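Local structure of putative S-adenosyl-L-methionine-dependent Methyltransferase (3DLC) at residues G55-S58 with I59-K63; I105-E108 with D109-D113. The protein binds S-adenosylmethionine and is probably a methyltransferase of the Rossmann-like class, although its methyl acceptor is not firmly established. All blocks are in the same frame, centred on the assembly; numbering follows the deposited sequence.

Interaction 1: G55-S58 with I59-K63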
loop_
_atom_site.group_PDB
_atom_site.type_symbol
_atom_site.label_atom_id
_atom_site.label_comp_id
_atom_site.label_asym_id
_atom_site.label_seq_id
_atom_site.Cartn_x
_atom_site.Cartn_y
_atom_site.Cartn_z
ATOM N N GLY A 55 7.646 -5.421 3.426
ATOM C CA GLY A 55 6.596 -6.291 3.900
ATOM C C GLY A 55 5.929 -5.950 5.199
ATOM O O GLY A 55 5.130 -6.740 5.700
ATOM N N ALA A 56 6.222 -4.785 5.780
ATOM C CA ALA A 56 5.758 -4.517 7.134
ATOM C C ALA A 56 4.247 -4.431 7.255
ATOM O O ALA A 56 3.719 -4.793 8.294
ATOM C CB ALA A 56 6.430 -3.284 7.727
ATOM N N LEU A 57 3.545 -3.933 6.243
ATOM C CA LEU A 57 2.076 -3.851 6.363
ATOM C C LEU A 57 1.472 -5.257 6.291
ATOM O O LEU A 57 0.564 -5.594 7.034
ATOM C CB LEU A 57 1.447 -2.924 5.311
ATOM C CG LEU A 57 -0.064 -2.721 5.418
ATOM C CD1 LEU A 57 -0.482 -2.187 6.816
ATOM C CD2 LEU A 57 -0.516 -1.804 4.285
ATOM N N SER A 58 2.005 -6.085 5.408
ATOM C CA SER A 58 1.548 -7.469 5.299
ATOM C C SER A 58 1.786 -8.229 6.611
ATOM O O SER A 58 0.947 -9.007 7.067
ATOM C CB SER A 58 2.232 -8.193 4.146
ATOM O OG SER A 58 1.751 -7.776 2.883
ATOM N N ILE A 59 2.978 -8.058 7.176
ATOM C CA ILE A 59 3.321 -8.704 8.446
ATOM C C ILE A 59 2.347 -8.243 9.562
ATOM O O ILE A 59 1.812 -9.083 10.298
ATOM C CB ILE A 59 4.804 -8.466 8.808
ATOM C CG1 ILE A 59 5.712 -9.249 7.824
ATOM C CG2 ILE A 59 5.045 -8.788 10.261
ATOM C CD1 ILE A 59 7.186 -8.884 7.931
ATOM N N ALA A 60 2.068 -6.947 9.636
ATOM C CA ALA A 60 1.175 -6.453 10.662
ATOM C C ALA A 60 -0.236 -7.009 10.484
ATOM O O ALA A 60 -0.885 -7.417 11.440
ATOM C CB ALA A 60 1.172 -4.921 10.647
ATOM N N LEU A 61 -0.706 -7.059 9.245
ATOM C CA LEU A 61 -2.035 -7.621 8.967
ATOM C C LEU A 61 -2.102 -9.100 9.321
ATOM O O LEU A 61 -3.087 -9.573 9.892
ATOM C CB LEU A 61 -2.453 -7.389 7.502
ATOM C CG LEU A 61 -3.019 -6.027 7.156
ATOM C CD1 LEU A 61 -2.962 -5.797 5.632
ATOM C CD2 LEU A 61 -4.461 -5.868 7.665
ATOM N N ALA A 62 -1.052 -9.843 8.979
ATOM C CA ALA A 62 -1.028 -11.280 9.293
ATOM C C ALA A 62 -1.155 -11.513 10.793
ATOM O O ALA A 62 -1.827 -12.435 11.250
ATOM C CB ALA A 62 0.245 -11.916 8.741
ATOM N N LYS A 63 -0.491 -10.677 11.575
ATOM C CA LYS A 63 -0.494 -10.865 13.022
ATOM C C LYS A 63 -1.828 -10.542 13.684
ATOM O O LYS A 63 -2.085 -11.005 14.791
ATOM C CB LYS A 63 0.610 -10.028 13.659
ATOM C CG LYS A 63 2.019 -10.521 13.339
ATOM C CD LYS A 63 3.041 -9.588 13.954
ATOM C CE LYS A 63 4.472 -9.999 13.676
ATOM N NZ LYS A 63 5.397 -8.923 14.168
#

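Interaction 2: I105-E108 with D109-D113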
loop_
_atom_site.group_PDB
_atom_site.type_symbol
_atom_site.label_atom_id
_atom_site.label_comp_id
_atom_site.label_asym_id
_atom_site.label_seq_id
_atom_site.Cartn_x
_atom_site.Cartn_y
_atom_site.Cartn_z
ATOM N N ILE A 105 -1.175 -7.124 -13.103
ATOM C CA ILE A 105 -1.122 -7.925 -11.882
ATOM C C ILE A 105 -1.305 -9.402 -12.187
ATOM O O ILE A 105 -2.299 -9.772 -12.813
ATOM C CB ILE A 105 -2.202 -7.470 -10.873
ATOM C CG1 ILE A 105 -2.059 -5.979 -10.564
ATOM C CG2 ILE A 105 -2.107 -8.330 -9.583
ATOM C CD1 ILE A 105 -3.181 -5.398 -9.651
ATOM N N PRO A 106 -0.377 -10.255 -11.738
ATOM C CA PRO A 106 -0.445 -11.702 -12.052
ATOM C C PRO A 106 -1.348 -12.457 -11.094
ATOM O O PRO A 106 -0.945 -13.406 -10.415
ATOM C CB PRO A 106 1.010 -12.141 -11.928
ATOM C CG PRO A 106 1.520 -11.324 -10.807
ATOM C CD PRO A 106 0.878 -9.938 -11.020
ATOM N N ILE A 107 -2.577 -11.975 -11.046
ATOM C CA ILE A 107 -3.631 -12.529 -10.200
ATOM C C ILE A 107 -4.913 -12.579 -11.024
ATOM O O ILE A 107 -5.173 -11.691 -11.843
ATOM C CB ILE A 107 -3.791 -11.678 -8.900
ATOM C CG1 ILE A 107 -2.494 -11.716 -8.083
ATOM C CG2 ILE A 107 -4.980 -12.157 -8.058
ATOM C CD1 ILE A 107 -2.497 -10.766 -6.890
ATOM N N GLU A 108 -5.694 -13.630 -10.811
ATOM C CA GLU A 108 -6.933 -13.799 -11.556
ATOM C C GLU A 108 -7.991 -12.763 -11.215
ATOM O O GLU A 108 -7.964 -12.091 -10.186
ATOM C CB GLU A 108 -7.520 -15.213 -11.397
ATOM C CG GLU A 108 -8.062 -15.578 -10.043
ATOM C CD GLU A 108 -8.579 -17.024 -10.009
ATOM O OE1 GLU A 108 -8.049 -17.875 -10.758
ATOM O OE2 GLU A 108 -9.509 -17.320 -9.243
ATOM N N ASP A 109 -8.953 -12.680 -12.103
ATOM C CA ASP A 109 -10.081 -11.791 -11.930
ATOM C C ASP A 109 -10.851 -12.119 -10.642
ATOM O O ASP A 109 -11.020 -13.289 -10.285
ATOM C CB ASP A 109 -11.104 -11.952 -13.054
ATOM C CG ASP A 109 -10.571 -11.616 -14.444
ATOM O OD1 ASP A 109 -9.455 -11.108 -14.622
ATOM O OD2 ASP A 109 -11.329 -11.882 -15.403
ATOM N N ASN A 110 -11.319 -11.073 -9.961
ATOM C CA ASN A 110 -12.279 -11.229 -8.852
ATOM C C ASN A 110 -11.774 -12.072 -7.707
ATOM O O ASN A 110 -12.546 -12.734 -7.044
ATOM C CB ASN A 110 -13.581 -11.832 -9.402
ATOM C CG ASN A 110 -14.179 -10.984 -10.475
ATOM O OD1 ASN A 110 -14.185 -9.763 -10.379
ATOM N ND2 ASN A 110 -14.725 -11.623 -11.513
ATOM N N TYR A 111 -10.488 -11.993 -7.455
ATOM C CA TYR A 111 -9.822 -12.801 -6.467
ATOM C C TYR A 111 -9.772 -12.244 -5.046
ATOM O O TYR A 111 -9.851 -13.022 -4.084
ATOM C CB TYR A 111 -8.374 -13.046 -6.926
ATOM C CG TYR A 111 -7.545 -13.881 -5.986
ATOM C CD1 TYR A 111 -7.651 -15.247 -6.007
ATOM C CD2 TYR A 111 -6.662 -13.290 -5.083
ATOM C CE1 TYR A 111 -6.904 -16.038 -5.135
ATOM C CE2 TYR A 111 -5.915 -14.062 -4.218
ATOM C CZ TYR A 111 -6.038 -15.425 -4.258
ATOM O OH TYR A 111 -5.294 -16.169 -3.382
ATOM N N ALA A 112 -9.593 -10.933 -4.905
ATOM C CA ALA A 112 -9.234 -10.337 -3.630
ATOM C C ALA A 112 -10.430 -9.835 -2.835
ATOM O O ALA A 112 -11.187 -9.013 -3.308
ATOM C CB ALA A 112 -8.268 -9.139 -3.902
ATOM N N ASP A 113 -10.515 -10.267 -1.598
ATOM C CA ASP A 113 -11.488 -9.679 -0.680
ATOM C C ASP A 113 -11.114 -8.268 -0.235
ATOM O O ASP A 113 -11.970 -7.443 0.046
ATOM C CB ASP A 113 -11.640 -10.592 0.544
ATOM C CG ASP A 113 -12.214 -11.949 0.179
ATOM O OD1 ASP A 113 -13.380 -12.001 -0.275
ATOM O OD2 ASP A 113 -11.515 -12.945 0.341
HETATM O O HOH W 1 -11.223 -15.428 -8.367
#

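Interaction 1: G55-S58 with I59-K63
The carbonyl oxygen of Gly55 accepts the backbone N-H of Ile59 at 2.9 Å between Gly55 O and Ile59 N, the first of four bonds that start helix 56-64. The N-H...O angle of 167° shows a nearly straight bond, and by accepting it Gly55, at the N-cap position, starts the helical bonding. Three more i to i+4 bonds follow: Ala60 N reaches Ala56 O (3.0 Å), Leu61 N reaches Leu57 O (2.9 Å) and Ala62 N reaches Ser58 O (2.9 Å). Each of the four carbonyls of 55-58 is thereby satisfied within the helix. Further on, side chains serve as donors: Leu61 O is bonded to Ser65 OG and Ala62 O to Arg94 NH1.

Side chains lean on the same oxygens of 55-58. Ile59 lays CG1 alongside the Gly55 carbonyl, 3.3 Å from Gly55 O, because its chi1 of -69° puts CG1 beside its own backbone N and therefore next to that N-H...O bond. On another side of the helix, Leu57 CG meets Leu61 CD1 at 4.2 Å in one of the two conformers of Leu61; Leu57 also touches Ile32 and Leu61 touches Ala33, both of helix 28-40. Ser58 has the one polar side chain of 55-62, and its buried OG hydrogen-bonds to Asp49 OD2 on strand 46-50. The positive phi of Gly55 (97°) would press a side chain against the preceding carbonyl.

Ala56 lies close to Tyr29, an S-adenosylmethionine-binding residue, and fits the alanine of a GxGxxA-like pattern. With the carbonyls of 55-58 engaged in the helix and the hydroxyl bonded to the sheet, 55-62 presents chiefly hydrocarbon side chains to its neighbours, consistent with its buried place in the beta-alpha-beta unit beside the cofactor.

Interaction 2: I105-E108 with D109-D113
A type II beta turn from Glu108 to Tyr111 reverses the chain just before strand 112-118, and the side chains of Ile107 and Tyr111 meet at its base. In one of the two conformers of Ile107, its CG2 lies 3.6 Å from Tyr111 CD2 and also touches Tyr111 CB, so one methyl group covers the root of the tyrosine. The two side chains cross at about a right angle, and the methyl comes to the ring obliquely. Tyr111 extends CG opposite its backbone N (chi1 180°), which swings the ring to the side where Ile107 CG2 lies. Both residues also pack on Ile48 of strand 46-50.

Glu108 flanks the ring more loosely, its CG 4.1 Å from Tyr111 CD1. The first torsion of Glu108 wedges that CG between its backbone N and carbonyl carbon, and the extended chain beyond it brings the carboxylate to a water. This water donates to both Glu108 OE2 (2.7 Å) and Asp109 O (2.9 Å), a bridge from the first residue's side chain to the second residue's carbonyl. No direct hydrogen bond joins 105-108 to 109-113, and Glu108 O approaches Tyr111 CB to 3.4 Å.

Asn110 occupies the third position with phi 60°, while Asp109 before it has psi 142°; this pair of conformations supports the type II assignment. Arg136 NH1 joins both segments, with a salt bridge to Asp109 OD1 and a hydrogen bond to Ile107 O. Asn110 OD1 has its own partner in Lys213 NZ. The whole is a solvent-facing type II turn over an apolar base, leading from loop into a central strand of the Rossmann-like methyltransferase sheet.

Overall arrangement
From the N terminus, the chain passes through strand 46-50 and enters interaction 1 at the start of helix 56-64, within the first beta-alpha-beta crossover to strand 66-73. It then runs through helix 76-88 and strand 95-99 before interaction 2 turns it into strand 112-118. The contacts are in series: neither nests in nor crosses the other, and each is local, closing the first turns of a helix or one beta turn. The centres of interactions 1 and 2 lie about 19 Å apart. The nearest atoms of interactions 1 and 2 are about 10 Å apart. Strand 46-50 is common ground, since both contacts pack against it, at neighbouring positions.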